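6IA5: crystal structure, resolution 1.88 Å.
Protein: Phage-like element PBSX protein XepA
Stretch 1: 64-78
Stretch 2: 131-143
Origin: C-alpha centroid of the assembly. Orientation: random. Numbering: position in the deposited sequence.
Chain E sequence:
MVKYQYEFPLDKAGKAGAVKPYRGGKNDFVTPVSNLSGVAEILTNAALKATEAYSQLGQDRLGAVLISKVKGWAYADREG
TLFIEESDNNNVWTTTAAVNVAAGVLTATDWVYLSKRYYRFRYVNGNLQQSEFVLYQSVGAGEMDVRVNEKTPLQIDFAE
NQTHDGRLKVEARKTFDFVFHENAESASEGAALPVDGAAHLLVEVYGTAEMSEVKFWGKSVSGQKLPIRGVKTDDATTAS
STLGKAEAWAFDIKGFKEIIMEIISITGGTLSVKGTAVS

Stretch 1 (64-78) AVLISKVKGWAYADR
Stretch 2 (131-143) SEFVLYQSVGAGE

How does the contact begin, before the regular ladder? Val65 (chi1 t) lies with CG1 4.0 Å from Ala141 CB, while a water bridges the stretches, donating to Leu66 O (2.8 Å) and accepting from Gly142 N (2.8 Å). Gly142 has phi 79°, a value that favours glycine. Ile67 (chi1 m, chi2 m) reaches Val139, CD1 to CG2 3.7 Å. Ser68 N donates to Gly140 O at 2.9 Å; Ser68 OG (chi1 p) donates to a second water (2.5 Å), which donates to Gly142 O (2.7 Å).

What fixes direction and register? The two strands run antiparallel, their directions 160° apart, both extended, with phi mostly -115° to -160° and psi 120° to 180°. Lys69 faces Gly140, Lys71 Ser138, Trp73 Tyr136 and Tyr75 Val134 as hydrogen-bonded pairs, CA to CA 5.1-5.4 Å. Gly140 N donates to Lys69 O (3.1 Å). Reciprocal N-to-O bonds join the other three pairs. In the alternating pairs, Val70-Val139, Gly72-Gln137, Ala74-Leu135 and Ala76-Phe133, CA to CA is 4.3-4.7 Å.

Which side chains meet on the two faces? The all-trans tail of Lys69 (chi1 p) crosses Gly140, where a CB would lie 2.6 Å from Lys69 CE, a clash. On the opposite face Val70 CG2 is 4.1 Å from Val139 CG1. Back on the Lys69 face, Trp73 (chi1 m, chi2 -100°) brings CZ3 to 3.2 Å from Ser138 OG. Ala74 CB, on the Val70 face, is 4.0 Å from Leu135 CD1; Tyr75 (chi1 t), on the Lys69 face, packs CB 3.8 Å from Val134 CG2; Ala76 CB, beside Ala74, is 3.9 Å from Phe133 CD1. These last apolar contacts arise because directly paired residues point to the same face.

How is the far end closed? Asp77 N donates to Glu132 O (3.1 Å). With chi1 p, its carboxylate turns back, so OD1 accepts from both Ser131 N (2.7 Å) and Glu132 N (3.0 Å), satisfying two amides beyond the ladder.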

# COMPACT_ATOMS: atom_id res chain seq x y z
N ALA E 64 -32.89 -7.56 16.39
CA ALA E 64 -32.62 -6.14 16.58
C ALA E 64 -31.12 -5.85 16.42
O ALA E 64 -30.73 -4.81 15.90
CB ALA E 64 -33.11 -5.68 17.94
N VAL E 65 -30.29 -6.80 16.86
CA VAL E 65 -28.85 -6.70 16.64
C VAL E 65 -28.49 -7.75 15.60
O VAL E 65 -28.68 -8.94 15.82
CB VAL E 65 -28.06 -6.90 17.95
CG1 VAL E 65 -26.56 -6.86 17.70
CG2 VAL E 65 -28.49 -5.88 18.98
N LEU E 66 -27.98 -7.29 14.44
CA LEU E 66 -27.72 -8.25 13.38
C LEU E 66 -26.30 -8.81 13.54
O LEU E 66 -25.33 -8.14 13.19
CB LEU E 66 -28.01 -7.65 12.00
CG LEU E 66 -28.45 -8.77 11.07
CD1 LEU E 66 -29.80 -8.60 10.44
CD2 LEU E 66 -27.30 -9.34 10.25
N ILE E 67 -26.21 -10.04 14.06
CA ILE E 67 -24.92 -10.66 14.35
C ILE E 67 -24.17 -10.92 13.05
O ILE E 67 -24.69 -11.59 12.16
CB ILE E 67 -25.08 -11.95 15.19
CG1 ILE E 67 -25.87 -11.72 16.49
CG2 ILE E 67 -23.72 -12.56 15.47
CD1 ILE E 67 -25.36 -10.55 17.32
N SER E 68 -22.93 -10.41 12.96
CA SER E 68 -22.10 -10.58 11.76
C SER E 68 -20.97 -11.58 11.98
O SER E 68 -20.45 -12.13 11.01
CB SER E 68 -21.56 -9.23 11.32
OG SER E 68 -20.71 -8.74 12.35
N LYS E 69 -20.55 -11.79 13.24
CA LYS E 69 -19.33 -12.56 13.49
C LYS E 69 -19.36 -13.12 14.91
O LYS E 69 -20.10 -12.64 15.77
CB LYS E 69 -18.07 -11.68 13.33
CG LYS E 69 -17.99 -10.48 14.25
CD LYS E 69 -16.74 -9.61 14.00
CE LYS E 69 -16.63 -8.48 15.00
NZ LYS E 69 -15.50 -7.56 14.68
N VAL E 70 -18.53 -14.15 15.14
CA VAL E 70 -18.54 -14.84 16.41
C VAL E 70 -17.13 -15.29 16.73
O VAL E 70 -16.34 -15.56 15.82
CB VAL E 70 -19.55 -16.02 16.41
CG1 VAL E 70 -19.17 -17.13 15.44
CG2 VAL E 70 -19.76 -16.60 17.81
N LYS E 71 -16.82 -15.35 18.02
CA LYS E 71 -15.51 -15.80 18.46
C LYS E 71 -15.70 -16.58 19.75
O LYS E 71 -16.56 -16.23 20.56
CB LYS E 71 -14.57 -14.61 18.68
CG LYS E 71 -13.14 -14.99 19.03
CD LYS E 71 -12.20 -13.80 19.04
CE LYS E 71 -10.77 -14.23 19.29
NZ LYS E 71 -9.88 -13.08 19.33
N GLY E 72 -14.86 -17.61 19.95
CA GLY E 72 -14.99 -18.46 21.13
C GLY E 72 -13.68 -18.63 21.90
O GLY E 72 -12.59 -18.52 21.32
N TRP E 73 -13.82 -18.90 23.21
CA TRP E 73 -12.70 -19.27 24.07
C TRP E 73 -13.12 -20.50 24.87
O TRP E 73 -14.21 -20.52 25.44
CB TRP E 73 -12.36 -18.15 25.04
CG TRP E 73 -11.82 -16.91 24.39
CD1 TRP E 73 -10.51 -16.54 24.30
CD2 TRP E 73 -12.59 -15.89 23.75
NE1 TRP E 73 -10.42 -15.32 23.66
CE2 TRP E 73 -11.68 -14.90 23.31
CE3 TRP E 73 -13.96 -15.69 23.54
CZ2 TRP E 73 -12.09 -13.75 22.65
CZ3 TRP E 73 -14.37 -14.54 22.89
CH2 TRP E 73 -13.44 -13.59 22.45
N ALA E 74 -12.22 -21.48 24.95
CA ALA E 74 -12.46 -22.71 25.70
C ALA E 74 -11.29 -22.95 26.65
O ALA E 74 -10.13 -22.77 26.29
CB ALA E 74 -12.62 -23.86 24.75
N TYR E 75 -11.63 -23.35 27.88
CA TYR E 75 -10.64 -23.79 28.83
C TYR E 75 -11.17 -25.05 29.50
O TYR E 75 -12.28 -25.05 30.02
CB TYR E 75 -10.40 -22.70 29.87
CG TYR E 75 -9.31 -23.05 30.85
CD1 TYR E 75 -9.57 -23.80 31.99
CD2 TYR E 75 -8.00 -22.66 30.60
CE1 TYR E 75 -8.55 -24.13 32.87
CE2 TYR E 75 -6.97 -22.97 31.47
CZ TYR E 75 -7.25 -23.71 32.61
OH TYR E 75 -6.20 -23.99 33.45
N ALA E 76 -10.37 -26.12 29.49
CA ALA E 76 -10.71 -27.38 30.14
C ALA E 76 -9.44 -28.06 30.65
O ALA E 76 -8.35 -27.84 30.12
CB ALA E 76 -11.44 -28.30 29.16
N ASP E 77 -9.61 -28.91 31.68
CA ASP E 77 -8.46 -29.56 32.29
C ASP E 77 -8.05 -30.79 31.47
O ASP E 77 -7.01 -31.38 31.74
CB ASP E 77 -8.69 -29.84 33.77
CG ASP E 77 -9.67 -30.97 34.01
OD1 ASP E 77 -10.73 -30.99 33.34
OD2 ASP E 77 -9.36 -31.82 34.86
N ARG E 78 -8.85 -31.16 30.45
CA ARG E 78 -8.49 -32.24 29.54
C ARG E 78 -8.73 -31.78 28.11
O ARG E 78 -9.54 -30.89 27.88
CB ARG E 78 -9.38 -33.47 29.78
CG ARG E 78 -9.34 -34.03 31.19
CD ARG E 78 -8.00 -34.67 31.47
NE ARG E 78 -8.01 -35.14 32.85
CZ ARG E 78 -7.02 -35.79 33.45
NH1 ARG E 78 -7.09 -36.02 34.74
NH2 ARG E 78 -5.97 -36.20 32.76
N SER E 131 -12.70 -32.35 34.65
CA SER E 131 -13.11 -31.91 35.97
C SER E 131 -13.38 -30.40 35.98
O SER E 131 -14.06 -29.91 36.87
CB SER E 131 -12.12 -32.33 37.03
N GLU E 132 -12.89 -29.68 34.96
CA GLU E 132 -13.10 -28.24 34.86
C GLU E 132 -13.27 -27.85 33.39
O GLU E 132 -12.48 -28.29 32.55
CB GLU E 132 -11.88 -27.55 35.48
CG GLU E 132 -12.06 -26.07 35.73
CD GLU E 132 -10.74 -25.34 35.94
OE1 GLU E 132 -9.72 -26.03 36.18
OE2 GLU E 132 -10.74 -24.11 35.85
N PHE E 133 -14.29 -27.02 33.11
CA PHE E 133 -14.58 -26.60 31.74
C PHE E 133 -15.36 -25.28 31.73
O PHE E 133 -16.36 -25.16 32.43
CB PHE E 133 -15.42 -27.67 31.04
CG PHE E 133 -15.86 -27.40 29.61
CD1 PHE E 133 -14.99 -26.85 28.67
CD2 PHE E 133 -17.14 -27.75 29.20
CE1 PHE E 133 -15.42 -26.64 27.37
CE2 PHE E 133 -17.56 -27.53 27.90
CZ PHE E 133 -16.69 -26.98 26.98
N VAL E 134 -14.92 -24.30 30.92
CA VAL E 134 -15.70 -23.10 30.62
C VAL E 134 -15.61 -22.83 29.12
O VAL E 134 -14.55 -23.05 28.51
CB VAL E 134 -15.26 -21.85 31.41
CG1 VAL E 134 -15.53 -21.96 32.90
CG2 VAL E 134 -13.80 -21.49 31.15
N LEU E 135 -16.71 -22.34 28.56
CA LEU E 135 -16.78 -21.99 27.15
C LEU E 135 -17.45 -20.63 27.02
O LEU E 135 -18.58 -20.46 27.48
CB LEU E 135 -17.59 -23.09 26.44
CG LEU E 135 -17.75 -22.93 24.93
CD1 LEU E 135 -16.40 -22.81 24.22
CD2 LEU E 135 -18.55 -24.10 24.37
N TYR E 136 -16.75 -19.66 26.41
CA TYR E 136 -17.22 -18.28 26.26
C TYR E 136 -17.44 -17.96 24.79
O TYR E 136 -16.68 -18.42 23.92
CB TYR E 136 -16.19 -17.28 26.83
CG TYR E 136 -16.26 -17.15 28.34
CD1 TYR E 136 -15.66 -18.09 29.17
CD2 TYR E 136 -16.98 -16.12 28.92
CE1 TYR E 136 -15.72 -17.97 30.56
CE2 TYR E 136 -17.05 -15.98 30.31
CZ TYR E 136 -16.45 -16.92 31.12
OH TYR E 136 -16.53 -16.77 32.47
N GLN E 137 -18.44 -17.10 24.54
CA GLN E 137 -18.80 -16.72 23.19
C GLN E 137 -18.98 -15.20 23.10
O GLN E 137 -19.73 -14.63 23.89
CB GLN E 137 -20.11 -17.41 22.80
CG GLN E 137 -20.55 -17.13 21.37
CD GLN E 137 -21.77 -17.95 21.03
OE1 GLN E 137 -22.90 -17.62 21.43
NE2 GLN E 137 -21.55 -19.06 20.31
N SER E 138 -18.28 -14.58 22.14
CA SER E 138 -18.46 -13.17 21.81
C SER E 138 -19.06 -13.07 20.40
O SER E 138 -18.74 -13.90 19.54
CB SER E 138 -17.17 -12.38 21.88
OG SER E 138 -16.66 -12.34 23.21
N VAL E 139 -19.91 -12.07 20.20
CA VAL E 139 -20.49 -11.77 18.90
C VAL E 139 -20.25 -10.29 18.60
O VAL E 139 -20.06 -9.49 19.51
CB VAL E 139 -22.00 -12.10 18.85
CG1 VAL E 139 -22.25 -13.61 18.96
CG2 VAL E 139 -22.79 -11.33 19.91
N GLY E 140 -20.25 -9.94 17.31
CA GLY E 140 -20.17 -8.55 16.89
C GLY E 140 -21.20 -8.26 15.82
O GLY E 140 -21.96 -9.16 15.42
N ALA E 141 -21.23 -7.01 15.36
CA ALA E 141 -22.22 -6.54 14.42
C ALA E 141 -21.75 -5.21 13.83
O ALA E 141 -21.01 -4.48 14.50
CB ALA E 141 -23.51 -6.34 15.17
N GLY E 142 -22.23 -4.89 12.62
CA GLY E 142 -22.11 -3.53 12.10
C GLY E 142 -20.72 -3.21 11.53
O GLY E 142 -19.81 -4.06 11.51
N GLU E 143 -20.60 -1.97 11.04
CA GLU E 143 -19.38 -1.53 10.40
C GLU E 143 -19.38 -0.01 10.37
O GLU E 143 -20.31 0.59 9.85
CB GLU E 143 -19.24 -2.10 8.99
CG GLU E 143 -17.88 -1.79 8.36
CD GLU E 143 -17.60 -2.54 7.06
OE1 GLU E 143 -18.12 -2.15 6.03
OE2 GLU E 143 -16.88 -3.55 7.07
O HOH W 1 -24.12 -6.51 11.24
O HOH W 2 -19.35 -6.74 11.64